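Local structure of piwi domain-containing protein (Vanderwaltozyma polyspora, 5THE) at residues A[39-44]-A[66-71]; A[62-67]-A[481-486]; A[247-252]-A[476-481]. The protein is a budding yeast Argonaute, here its C-terminal lobe with the Piwi domain and a bound RNA strand, that probably binds RNA. All blocks are in the same frame, centred on the assembly; numbering follows the deposited sequence.

Interaction 1: A[39-44]-A[66-71]; sequences FKESTF and GHQFIS
F39 and H67 lie face to face, an unusually flat pairing of a phenyl ring with an imidazole. The ring planes are only 13° apart and the centroids 3.9 Å, with CD2 of F39 sitting over the centre of the imidazole and 3.5 Å from ND1 of H67. H67 CB also lies over the F39 ring as a CH-pi contact. Both side chains have CG anti to their own carbonyl carbon (chi1 -46° in F39, -59° in H67), which puts each CG beside its own backbone N. S42 comes in obliquely, its OG 3.6 Å from CE1 of H67. An alanine in place of H67 would keep CB against the phenyl but would probably leave this face of F39 without its stacking partner and open a gap beside S42.

Next to the stack, K40 N donates a good bond to Q68 O (3.0 Å), the one hydrogen bond joining the two backbones. The K40 side chain then runs outward, CB packing 3.4 Å from F69 O and CD 3.6 Å from Q68 OE1. I70 closes the other end, with CG1 on the carbonyl carbon of F39. The turn 39-42 is itself tied by F39 N to S42 O.

All this lies where the short strands 37-38 and 43-44 meet the loop leading to strand 77-85. I70 and S71 both face S245 in a classic beta bulge, I70 touches Q38 of strand 37-38, and F69 turns its ring onto helix 228-241.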
loop_
_atom_site.group_PDB
_atom_site.type_symbol
_atom_site.label_atom_id
_atom_site.label_comp_id
_atom_site.label_asym_id
_atom_site.label_seq_id
_atom_site.Cartn_x
_atom_site.Cartn_y
_atom_site.Cartn_z
ATOM N N PHE A 39 -8.818 13.930 9.232
ATOM C CA PHE A 39 -8.418 13.336 10.501
ATOM C C PHE A 39 -9.666 13.100 11.352
ATOM O O PHE A 39 -10.794 13.297 10.894
ATOM C CB PHE A 39 -7.393 14.231 11.212
ATOM C CG PHE A 39 -6.295 14.715 10.311
ATOM C CD1 PHE A 39 -5.308 13.848 9.869
ATOM C CD2 PHE A 39 -6.262 16.035 9.889
ATOM C CE1 PHE A 39 -4.298 14.297 9.019
ATOM C CE2 PHE A 39 -5.258 16.488 9.045
ATOM C CZ PHE A 39 -4.275 15.614 8.614
ATOM N N LYS A 40 -9.468 12.675 12.602
ATOM C CA LYS A 40 -10.614 12.381 13.461
ATOM C C LYS A 40 -11.518 13.601 13.630
ATOM O O LYS A 40 -12.739 13.507 13.483
ATOM C CB LYS A 40 -10.158 11.886 14.835
ATOM C CG LYS A 40 -11.313 11.327 15.641
ATOM C CD LYS A 40 -10.886 10.845 17.017
ATOM C CE LYS A 40 -11.821 9.741 17.477
ATOM N NZ LYS A 40 -12.067 9.794 18.933
ATOM N N GLU A 41 -10.942 14.750 13.942
ATOM C CA GLU A 41 -11.742 15.894 14.371
ATOM C C GLU A 41 -11.354 17.161 13.628
ATOM O O GLU A 41 -11.578 18.268 14.121
ATOM C CB GLU A 41 -11.609 16.109 15.877
ATOM C CG GLU A 41 -11.922 14.869 16.695
ATOM C CD GLU A 41 -11.895 15.126 18.179
ATOM O OE1 GLU A 41 -12.973 15.083 18.801
ATOM O OE2 GLU A 41 -10.797 15.382 18.718
ATOM N N SER A 42 -10.780 17.014 12.442
ATOM C CA SER A 42 -10.182 18.133 11.733
ATOM C C SER A 42 -9.815 17.653 10.334
ATOM O O SER A 42 -9.768 16.450 10.064
ATOM C CB SER A 42 -8.953 18.661 12.487
ATOM O OG SER A 42 -8.199 19.544 11.696
ATOM N N THR A 43 -9.569 18.602 9.449
ATOM C CA THR A 43 -9.182 18.291 8.085
ATOM C C THR A 43 -7.924 19.071 7.741
ATOM O O THR A 43 -7.546 20.018 8.437
ATOM C CB THR A 43 -10.288 18.646 7.091
ATOM O OG1 THR A 43 -10.515 20.052 7.144
ATOM C CG2 THR A 43 -11.579 17.952 7.445
ATOM N N PHE A 44 -7.270 18.667 6.658
ATOM C CA PHE A 44 -6.235 19.492 6.054
ATOM C C PHE A 44 -6.521 19.602 4.565
ATOM O O PHE A 44 -6.427 18.611 3.838
ATOM C CB PHE A 44 -4.840 18.926 6.294
ATOM C CG PHE A 44 -3.782 19.640 5.521
ATOM C CD1 PHE A 44 -3.748 21.029 5.509
ATOM C CD2 PHE A 44 -2.832 18.939 4.797
ATOM C CE1 PHE A 44 -2.786 21.711 4.788
ATOM C CE2 PHE A 44 -1.859 19.618 4.071
ATOM C CZ PHE A 44 -1.835 21.008 4.070
ATOM N N GLY A 66 -1.146 17.482 16.788
ATOM C CA GLY A 66 -2.450 18.067 17.020
ATOM C C GLY A 66 -3.607 17.333 16.381
ATOM O O GLY A 66 -4.750 17.770 16.531
ATOM N N HIS A 67 -3.361 16.233 15.682
ATOM C CA HIS A 67 -4.428 15.476 15.051
ATOM C C HIS A 67 -4.538 14.103 15.688
ATOM O O HIS A 67 -3.625 13.633 16.371
ATOM C CB HIS A 67 -4.174 15.317 13.548
ATOM C CG HIS A 67 -4.069 16.613 12.815
ATOM N ND1 HIS A 67 -5.063 17.565 12.845
ATOM C CD2 HIS A 67 -3.084 17.116 12.028
ATOM C CE1 HIS A 67 -4.699 18.599 12.108
ATOM N NE2 HIS A 67 -3.504 18.352 11.601
ATOM N N GLN A 68 -5.659 13.449 15.433
ATOM C CA GLN A 68 -5.858 12.084 15.884
ATOM C C GLN A 68 -6.306 11.211 14.722
ATOM O O GLN A 68 -6.943 11.679 13.773
ATOM C CB GLN A 68 -6.872 12.024 17.027
ATOM C CG GLN A 68 -6.344 12.675 18.295
ATOM C CD GLN A 68 -7.329 12.602 19.438
ATOM O OE1 GLN A 68 -8.530 12.450 19.229
ATOM N NE2 GLN A 68 -6.825 12.717 20.660
ATOM N N PHE A 69 -5.932 9.937 14.809
ATOM C CA PHE A 69 -6.419 8.941 13.872
ATOM C C PHE A 69 -7.932 8.849 13.930
ATOM O O PHE A 69 -8.532 8.925 15.006
ATOM C CB PHE A 69 -5.821 7.571 14.191
ATOM C CG PHE A 69 -4.323 7.521 14.080
ATOM C CD1 PHE A 69 -3.648 8.354 13.191
ATOM C CD2 PHE A 69 -3.594 6.653 14.864
ATOM C CE1 PHE A 69 -2.258 8.316 13.082
ATOM C CE2 PHE A 69 -2.187 6.599 14.756
ATOM C CZ PHE A 69 -1.531 7.432 13.858
ATOM N N ILE A 70 -8.537 8.615 12.765
ATOM C CA ILE A 70 -9.998 8.567 12.661
ATOM C C ILE A 70 -10.571 7.442 13.515
ATOM O O ILE A 70 -11.595 7.611 14.181
ATOM C CB ILE A 70 -10.411 8.405 11.183
ATOM C CG1 ILE A 70 -10.148 9.689 10.404
ATOM C CG2 ILE A 70 -11.874 7.960 11.062
ATOM C CD1 ILE A 70 -10.136 9.488 8.888
ATOM N N SER A 71 -9.940 6.269 13.490
ATOM C CA SER A 71 -10.506 5.091 14.140
ATOM C C SER A 71 -9.377 4.287 14.761
ATOM O O SER A 71 -8.468 3.841 14.055
ATOM C CB SER A 71 -11.292 4.224 13.147
ATOM O OG SER A 71 -11.731 3.017 13.760
#

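Interaction 2: A[62-67]-A[481-486]; sequences WNMKGH and RSTTSV. With nucleotides of chain B.
W62 and T483 pair a loop ahead of strand 77-85 with a Piwi-domain loop that contacts the bound RNA strand. The 62-67 loop combines an Asx turn, N63 OD1 accepting from K65 N, with a type II beta turn from M64 to H67. The packing is tight at the indole. T483 O lies 3.2 Å above its plane, over the centre, while T483 CB makes a CH-pi contact with the five-membered ring at 3.8 Å from its centroid. That same carbonyl accepts from W62 N, a straight bond of 2.8 Å, so one oxygen is both gripped by the backbone and laid on the ring. W62 has chi1 61°, which sets CG between its backbone N and carbonyl carbon.

Away from the indole the contact thins out. M64 CG barely meets T483 CG2, at 4.1 Å, a water lies by T483 OG1, and the exposed N63 and K65 carry the turn out toward solvent.

The far side of 481-486 faces chain B. T484 OG1 bonds the ribose O2' of nucleotide A4, and the extended R481 grips A4 OP1 twice, with NE at 2.7 Å and NH2 at 2.8 Å.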
loop_
_atom_site.group_PDB
_atom_site.type_symbol
_atom_site.label_atom_id
_atom_site.label_comp_id
_atom_site.label_asym_id
_atom_site.label_seq_id
_atom_site.Cartn_x
_atom_site.Cartn_y
_atom_site.Cartn_z
ATOM N N TRP A 62 1.920 16.592 5.285
ATOM C CA TRP A 62 1.406 17.112 6.549
ATOM C C TRP A 62 2.080 16.344 7.684
ATOM O O TRP A 62 3.023 15.585 7.468
ATOM C CB TRP A 62 -0.129 17.016 6.595
ATOM C CG TRP A 62 -0.635 15.596 6.495
ATOM C CD1 TRP A 62 -0.925 14.746 7.530
ATOM C CD2 TRP A 62 -0.877 14.858 5.291
ATOM N NE1 TRP A 62 -1.336 13.526 7.037
ATOM C CE2 TRP A 62 -1.315 13.570 5.669
ATOM C CE3 TRP A 62 -0.756 15.159 3.928
ATOM C CZ2 TRP A 62 -1.644 12.595 4.739
ATOM C CZ3 TRP A 62 -1.084 14.185 3.003
ATOM C CH2 TRP A 62 -1.519 12.918 3.413
ATOM N N ASN A 63 1.603 16.563 8.904
ATOM C CA ASN A 63 2.069 15.771 10.030
ATOM C C ASN A 63 0.913 15.613 11.005
ATOM O O ASN A 63 -0.096 16.318 10.925
ATOM C CB ASN A 63 3.288 16.405 10.699
ATOM C CG ASN A 63 2.959 17.700 11.357
ATOM O OD1 ASN A 63 2.539 17.724 12.505
ATOM N ND2 ASN A 63 3.120 18.793 10.631
ATOM N N MET A 64 1.066 14.662 11.922
ATOM C CA MET A 64 -0.015 14.294 12.827
ATOM C C MET A 64 -0.126 15.204 14.044
ATOM O O MET A 64 -1.117 15.099 14.764
ATOM C CB MET A 64 0.157 12.837 13.283
ATOM C CG MET A 64 -0.332 11.818 12.270
ATOM S SD MET A 64 -2.018 12.183 11.726
ATOM C CE MET A 64 -3.008 11.817 13.186
ATOM N N LYS A 65 0.842 16.090 14.283
ATOM C CA LYS A 65 0.821 16.928 15.482
ATOM C C LYS A 65 -0.515 17.650 15.626
ATOM O O LYS A 65 -0.980 18.326 14.703
ATOM C CB LYS A 65 1.971 17.941 15.437
ATOM C CG LYS A 65 2.044 18.858 16.652
ATOM C CD LYS A 65 3.419 19.510 16.770
ATOM C CE LYS A 65 3.489 20.460 17.961
ATOM N NZ LYS A 65 2.450 21.521 17.863
ATOM N N GLY A 66 -1.146 17.482 16.788
ATOM C CA GLY A 66 -2.450 18.067 17.020
ATOM C C GLY A 66 -3.607 17.333 16.381
ATOM O O GLY A 66 -4.750 17.770 16.531
ATOM N N HIS A 67 -3.361 16.233 15.682
ATOM C CA HIS A 67 -4.428 15.476 15.051
ATOM C C HIS A 67 -4.538 14.103 15.688
ATOM O O HIS A 67 -3.625 13.633 16.371
ATOM C CB HIS A 67 -4.174 15.317 13.548
ATOM C CG HIS A 67 -4.069 16.613 12.815
ATOM N ND1 HIS A 67 -5.063 17.565 12.845
ATOM C CD2 HIS A 67 -3.084 17.116 12.028
ATOM C CE1 HIS A 67 -4.699 18.599 12.108
ATOM N NE2 HIS A 67 -3.504 18.352 11.601
ATOM N N ARG A 481 0.294 4.659 5.917
ATOM C CA ARG A 481 1.471 4.706 6.782
ATOM C C ARG A 481 2.373 5.913 6.527
ATOM O O ARG A 481 3.474 5.983 7.083
ATOM C CB ARG A 481 2.271 3.401 6.677
ATOM C CG ARG A 481 3.182 3.260 5.469
ATOM C CD ARG A 481 3.950 1.938 5.508
ATOM N NE ARG A 481 4.897 1.845 4.402
ATOM C CZ ARG A 481 5.549 0.742 4.044
ATOM N NH1 ARG A 481 5.359 -0.406 4.690
ATOM N NH2 ARG A 481 6.395 0.792 3.030
ATOM N N SER A 482 1.929 6.895 5.750
ATOM C CA SER A 482 2.713 8.105 5.585
ATOM C C SER A 482 1.807 9.312 5.744
ATOM O O SER A 482 0.588 9.222 5.593
ATOM C CB SER A 482 3.426 8.139 4.225
ATOM O OG SER A 482 2.513 8.453 3.191
ATOM N N THR A 483 2.419 10.446 6.086
ATOM C CA THR A 483 1.710 11.725 6.157
ATOM C C THR A 483 1.980 12.551 4.914
ATOM O O THR A 483 2.110 13.776 4.958
ATOM C CB THR A 483 2.106 12.478 7.422
ATOM O OG1 THR A 483 3.535 12.625 7.474
ATOM C CG2 THR A 483 1.655 11.686 8.648
ATOM N N THR A 484 2.108 11.868 3.776
ATOM C CA THR A 484 2.417 12.513 2.514
ATOM C C THR A 484 1.523 11.911 1.451
ATOM O O THR A 484 1.023 10.796 1.611
ATOM C CB THR A 484 3.876 12.296 2.112
ATOM O OG1 THR A 484 4.090 10.891 1.961
ATOM C CG2 THR A 484 4.852 12.863 3.184
ATOM N N SER A 485 1.330 12.648 0.357
ATOM C CA SER A 485 0.843 12.018 -0.863
ATOM C C SER A 485 2.000 11.251 -1.503
ATOM O O SER A 485 3.109 11.782 -1.644
ATOM C CB SER A 485 0.257 13.050 -1.827
ATOM O OG SER A 485 1.218 14.026 -2.203
ATOM N N VAL A 486 1.758 9.990 -1.855
ATOM C CA VAL A 486 2.815 9.154 -2.416
ATOM C C VAL A 486 2.782 9.207 -3.939
ATOM O O VAL A 486 1.910 9.851 -4.538
ATOM C CB VAL A 486 2.708 7.714 -1.888
ATOM C CG1 VAL A 486 3.001 7.704 -0.392
ATOM C CG2 VAL A 486 1.323 7.142 -2.165
ATOM P P A B 4 7.219 4.641 3.042
ATOM O OP1 A B 4 6.222 3.580 2.742
ATOM O OP2 A B 4 8.640 4.335 3.244
ATOM O "O5'" A B 4 7.103 5.757 1.915
ATOM C "C5'" A B 4 5.907 6.502 1.782
ATOM C "C4'" A B 4 6.172 7.977 1.668
ATOM O "O4'" A B 4 6.793 8.470 2.876
ATOM C "C3'" A B 4 7.118 8.401 0.561
ATOM O "O3'" A B 4 6.454 8.442 -0.685
ATOM C "C2'" A B 4 7.599 9.760 1.056
ATOM O "O2'" A B 4 6.595 10.749 0.850
ATOM C "C1'" A B 4 7.698 9.498 2.565
ATOM N N9 A B 4 9.032 9.025 2.953
ATOM C C8 A B 4 9.545 7.766 2.766
ATOM N N7 A B 4 10.767 7.620 3.215
ATOM C C5 A B 4 11.066 8.867 3.735
ATOM C C6 A B 4 12.213 9.334 4.362
ATOM N N6 A B 4 13.278 8.544 4.541
ATOM N N1 A B 4 12.208 10.620 4.783
ATOM C C2 A B 4 11.101 11.367 4.578
ATOM N N3 A B 4 9.944 11.031 3.999
ATOM C C4 A B 4 10.008 9.751 3.589
ATOM P P A B 3 8.623 1.835 7.465
ATOM O OP1 A B 3 7.630 0.822 6.997
ATOM O OP2 A B 3 10.083 1.630 7.231
ATOM O "O5'" A B 3 8.229 3.283 6.920
ATOM C "C5'" A B 3 6.889 3.738 7.022
ATOM C "C4'" A B 3 6.785 5.208 6.727
ATOM O "O4'" A B 3 7.442 5.993 7.756
ATOM C "C3'" A B 3 7.443 5.671 5.442
ATOM O "O3'" A B 3 6.635 5.398 4.326
ATOM C "C2'" A B 3 7.632 7.157 5.698
ATOM O "O2'" A B 3 6.401 7.850 5.527
ATOM C "C1'" A B 3 8.004 7.152 7.183
ATOM N N9 A B 3 9.458 7.056 7.309
ATOM C C8 A B 3 10.235 5.923 7.198
ATOM N N7 A B 3 11.518 6.177 7.300
ATOM C C5 A B 3 11.569 7.547 7.483
ATOM C C6 A B 3 12.654 8.399 7.646
ATOM N N6 A B 3 13.919 7.941 7.664
ATOM N N1 A B 3 12.371 9.710 7.798
ATOM C C2 A B 3 11.083 10.110 7.772
ATOM N N3 A B 3 9.963 9.398 7.611
ATOM C C4 A B 3 10.304 8.109 7.471
ATOM P P A B 5 7.072 7.748 -1.989
ATOM O OP1 A B 5 6.016 7.922 -3.026
ATOM O OP2 A B 5 7.594 6.409 -1.645
ATOM O "O5'" A B 5 8.260 8.715 -2.392
ATOM C "C5'" A B 5 7.993 10.072 -2.701
ATOM C "C4'" A B 5 9.245 10.904 -2.626
ATOM O "O4'" A B 5 9.760 10.884 -1.272
ATOM C "C3'" A B 5 10.403 10.410 -3.479
ATOM O "O3'" A B 5 10.296 10.878 -4.804
ATOM C "C2'" A B 5 11.623 10.950 -2.742
ATOM O "O2'" A B 5 11.821 12.322 -3.041
ATOM C "C1'" A B 5 11.167 10.863 -1.288
ATOM N N9 A B 5 11.614 9.624 -0.646
ATOM C C8 A B 5 11.027 8.381 -0.657
ATOM N N7 A B 5 11.709 7.497 0.033
ATOM C C5 A B 5 12.799 8.213 0.511
ATOM C C6 A B 5 13.883 7.840 1.309
ATOM N N6 A B 5 14.034 6.596 1.765
ATOM N N1 A B 5 14.797 8.804 1.607
ATOM C C2 A B 5 14.617 10.052 1.129
ATOM N N3 A B 5 13.626 10.522 0.367
ATOM C C4 A B 5 12.757 9.530 0.098
HETATM O O HOH W 1 5.001 14.658 6.232
#

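Interaction 3: A[247-252]-A[476-481]; sequences HSLSIE and CYIFGR. With nucleotides of chain B.
H247 and L249 pack against Y477 and I478 in a fully buried contact, where strand 248-249, an outer strand of a small antiparallel sheet, meets the Piwi-domain loop between helices 465-475 and 490-515. The touching backbones run roughly antiparallel, 147° apart.

The apolar half is close. CG of L249 sits 3.5 Å from CG2 of I478, tighter than ordinary carbon contact, and CD2 of L249 reaches CB of Y477 at 3.8 Å; L249 crosses both side chains at about a right angle.

The polar half belongs to the H247 imidazole, which offers its edge to the loop backbone. NE2 makes a weak, bent bond to Y477 O (3.0 Å, 122°) and also bonds a water at 2.9 Å. That water bonds F479 O in turn, while CE1 of H247 approaches the same carbonyl directly, at 3.4 Å. W62 meets this imidazole edge to face, and G480 is held from outside by N246 and Y494.

Beyond these carbonyls the F479 ring turns an edge to the RNA, its CE2 3.3 Å from OP1 of nucleotide A4 in chain B. Y477 O beside NE2 would probably favour a proton there, and the histidine with its water probably helps to fix the backbone from which F479 and R481 approach the phosphate.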
loop_
_atom_site.group_PDB
_atom_site.type_symbol
_atom_site.label_atom_id
_atom_site.label_comp_id
_atom_site.label_asym_id
_atom_site.label_seq_id
_atom_site.Cartn_x
_atom_site.Cartn_y
_atom_site.Cartn_z
ATOM N N HIS A 247 -5.654 8.541 8.556
ATOM C CA HIS A 247 -6.314 9.606 7.828
ATOM C C HIS A 247 -7.074 9.004 6.663
ATOM O O HIS A 247 -6.870 7.850 6.282
ATOM C CB HIS A 247 -5.303 10.642 7.318
ATOM C CG HIS A 247 -4.321 10.083 6.332
ATOM N ND1 HIS A 247 -3.207 9.359 6.712
ATOM C CD2 HIS A 247 -4.295 10.133 4.978
ATOM C CE1 HIS A 247 -2.525 9.008 5.637
ATOM N NE2 HIS A 247 -3.165 9.460 4.569
ATOM N N SER A 248 -7.965 9.808 6.098
ATOM C CA SER A 248 -8.693 9.442 4.902
ATOM C C SER A 248 -8.871 10.713 4.097
ATOM O O SER A 248 -8.311 11.764 4.427
ATOM C CB SER A 248 -10.037 8.783 5.241
ATOM O OG SER A 248 -11.020 9.753 5.614
ATOM N N LEU A 249 -9.664 10.618 3.041
ATOM C CA LEU A 249 -10.142 11.806 2.352
ATOM C C LEU A 249 -11.481 12.225 2.948
ATOM O O LEU A 249 -12.168 11.444 3.613
ATOM C CB LEU A 249 -10.289 11.537 0.853
ATOM C CG LEU A 249 -9.035 11.006 0.171
ATOM C CD1 LEU A 249 -9.259 10.955 -1.334
ATOM C CD2 LEU A 249 -7.842 11.889 0.534
ATOM N N SER A 250 -11.855 13.470 2.698
ATOM C CA SER A 250 -13.148 13.944 3.172
ATOM C C SER A 250 -14.277 13.169 2.505
ATOM O O SER A 250 -14.108 12.540 1.458
ATOM C CB SER A 250 -13.325 15.433 2.882
ATOM O OG SER A 250 -13.506 15.633 1.486
ATOM N N ILE A 251 -15.449 13.237 3.141
ATOM C CA ILE A 251 -16.669 12.657 2.583
ATOM C C ILE A 251 -16.937 13.200 1.184
ATOM O O ILE A 251 -17.281 12.450 0.264
ATOM C CB ILE A 251 -17.855 12.925 3.528
ATOM C CG1 ILE A 251 -17.779 11.977 4.729
ATOM C CG2 ILE A 251 -19.204 12.842 2.769
ATOM C CD1 ILE A 251 -18.914 12.133 5.722
ATOM N N GLU A 252 -16.807 14.517 1.009
ATOM C CA GLU A 252 -17.014 15.116 -0.307
ATOM C C GLU A 252 -16.108 14.470 -1.352
ATOM O O GLU A 252 -16.564 14.094 -2.437
ATOM C CB GLU A 252 -16.774 16.626 -0.227
ATOM C CG GLU A 252 -17.230 17.432 -1.426
ATOM C CD GLU A 252 -18.675 17.153 -1.836
ATOM O OE1 GLU A 252 -18.961 17.206 -3.050
ATOM O OE2 GLU A 252 -19.527 16.876 -0.963
ATOM N N CYS A 476 -3.543 8.902 -4.094
ATOM C CA CYS A 476 -2.186 9.078 -3.591
ATOM C C CYS A 476 -2.153 9.669 -2.190
ATOM O O CYS A 476 -1.120 9.577 -1.524
ATOM C CB CYS A 476 -1.396 9.959 -4.557
ATOM S SG CYS A 476 -1.089 9.122 -6.146
ATOM N N TYR A 477 -3.259 10.224 -1.718
ATOM C CA TYR A 477 -3.317 10.874 -0.421
ATOM C C TYR A 477 -3.831 9.966 0.691
ATOM O O TYR A 477 -3.976 10.431 1.819
ATOM C CB TYR A 477 -4.198 12.132 -0.507
ATOM C CG TYR A 477 -3.552 13.285 -1.241
ATOM C CD1 TYR A 477 -3.331 13.226 -2.625
ATOM C CD2 TYR A 477 -3.157 14.429 -0.557
ATOM C CE1 TYR A 477 -2.746 14.279 -3.299
ATOM C CE2 TYR A 477 -2.569 15.492 -1.224
ATOM C CZ TYR A 477 -2.372 15.405 -2.592
ATOM O OH TYR A 477 -1.786 16.450 -3.241
ATOM N N ILE A 478 -4.106 8.689 0.421
ATOM C CA ILE A 478 -4.569 7.827 1.499
ATOM C C ILE A 478 -3.682 6.598 1.635
ATOM O O ILE A 478 -4.168 5.487 1.863
ATOM C CB ILE A 478 -6.042 7.418 1.312
ATOM C CG1 ILE A 478 -6.295 6.896 -0.092
ATOM C CG2 ILE A 478 -6.962 8.588 1.615
ATOM C CD1 ILE A 478 -7.726 6.568 -0.322
ATOM N N PHE A 479 -2.380 6.777 1.491
ATOM C CA PHE A 479 -1.444 5.722 1.861
ATOM C C PHE A 479 -1.271 5.784 3.377
ATOM O O PHE A 479 -0.645 6.709 3.904
ATOM C CB PHE A 479 -0.131 5.908 1.115
ATOM C CG PHE A 479 0.860 4.816 1.348
ATOM C CD1 PHE A 479 0.603 3.523 0.917
ATOM C CD2 PHE A 479 2.069 5.089 1.967
ATOM C CE1 PHE A 479 1.535 2.523 1.099
ATOM C CE2 PHE A 479 2.998 4.092 2.165
ATOM C CZ PHE A 479 2.737 2.802 1.736
ATOM N N GLY A 480 -1.852 4.821 4.082
ATOM C CA GLY A 480 -2.120 4.996 5.500
ATOM C C GLY A 480 -0.905 4.978 6.415
ATOM O O GLY A 480 -1.067 5.265 7.606
ATOM N N ARG A 481 0.294 4.659 5.917
ATOM C CA ARG A 481 1.471 4.706 6.782
ATOM C C ARG A 481 2.373 5.913 6.527
ATOM O O ARG A 481 3.474 5.983 7.083
ATOM C CB ARG A 481 2.271 3.401 6.677
ATOM C CG ARG A 481 3.182 3.260 5.469
ATOM C CD ARG A 481 3.950 1.938 5.508
ATOM N NE ARG A 481 4.897 1.845 4.402
ATOM C CZ ARG A 481 5.549 0.742 4.044
ATOM N NH1 ARG A 481 5.359 -0.406 4.690
ATOM N NH2 ARG A 481 6.395 0.792 3.030
ATOM P P A B 4 7.219 4.641 3.042
ATOM O OP1 A B 4 6.222 3.580 2.742
ATOM O OP2 A B 4 8.640 4.335 3.244
ATOM O "O5'" A B 4 7.103 5.757 1.915
ATOM C "C5'" A B 4 5.907 6.502 1.782
ATOM C "C4'" A B 4 6.172 7.977 1.668
ATOM O "O4'" A B 4 6.793 8.470 2.876
ATOM C "C3'" A B 4 7.118 8.401 0.561
ATOM O "O3'" A B 4 6.454 8.442 -0.685
ATOM C "C2'" A B 4 7.599 9.760 1.056
ATOM O "O2'" A B 4 6.595 10.749 0.850
ATOM C "C1'" A B 4 7.698 9.498 2.565
ATOM N N9 A B 4 9.032 9.025 2.953
ATOM C C8 A B 4 9.545 7.766 2.766
ATOM N N7 A B 4 10.767 7.620 3.215
ATOM C C5 A B 4 11.066 8.867 3.735
ATOM C C6 A B 4 12.213 9.334 4.362
ATOM N N6 A B 4 13.278 8.544 4.541
ATOM N N1 A B 4 12.208 10.620 4.783
ATOM C C2 A B 4 11.101 11.367 4.578
ATOM N N3 A B 4 9.944 11.031 3.999
ATOM C C4 A B 4 10.008 9.751 3.589
ATOM P P A B 3 8.623 1.835 7.465
ATOM O OP1 A B 3 7.630 0.822 6.997
ATOM O OP2 A B 3 10.083 1.630 7.231
ATOM O "O5'" A B 3 8.229 3.283 6.920
ATOM C "C5'" A B 3 6.889 3.738 7.022
ATOM C "C4'" A B 3 6.785 5.208 6.727
ATOM O "O4'" A B 3 7.442 5.993 7.756
ATOM C "C3'" A B 3 7.443 5.671 5.442
ATOM O "O3'" A B 3 6.635 5.398 4.326
ATOM C "C2'" A B 3 7.632 7.157 5.698
ATOM O "O2'" A B 3 6.401 7.850 5.527
ATOM C "C1'" A B 3 8.004 7.152 7.183
ATOM N N9 A B 3 9.458 7.056 7.309
ATOM C C8 A B 3 10.235 5.923 7.198
ATOM N N7 A B 3 11.518 6.177 7.300
ATOM C C5 A B 3 11.569 7.547 7.483
ATOM C C6 A B 3 12.654 8.399 7.646
ATOM N N6 A B 3 13.919 7.941 7.664
ATOM N N1 A B 3 12.371 9.710 7.798
ATOM C C2 A B 3 11.083 10.110 7.772
ATOM N N3 A B 3 9.963 9.398 7.611
ATOM C C4 A B 3 10.304 8.109 7.471
HETATM O O HOH W 2 -1.055 9.168 2.545
#

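Overall arrangement
The three contacts form a compact cluster on one side of the chain's centre, their centres about 10 to 11 Å apart. Along the chain, 39-44 comes first, then 62-67, which runs through G66 and H67 into 66-71; 247-252 follows much later, and 476-481 leads through R481 into 481-486. Interactions 1 and 3 reach the same three-stranded sheet (43-44, 37-38, 248-249), at its two outer strands. W62 joins all three, its indole packing on F39 and its CB on F44 of interaction 1, the ring also meeting H247 of interaction 3. N-terminal loops of the lobe thus back the Piwi-domain loop that touches the RNA backbone.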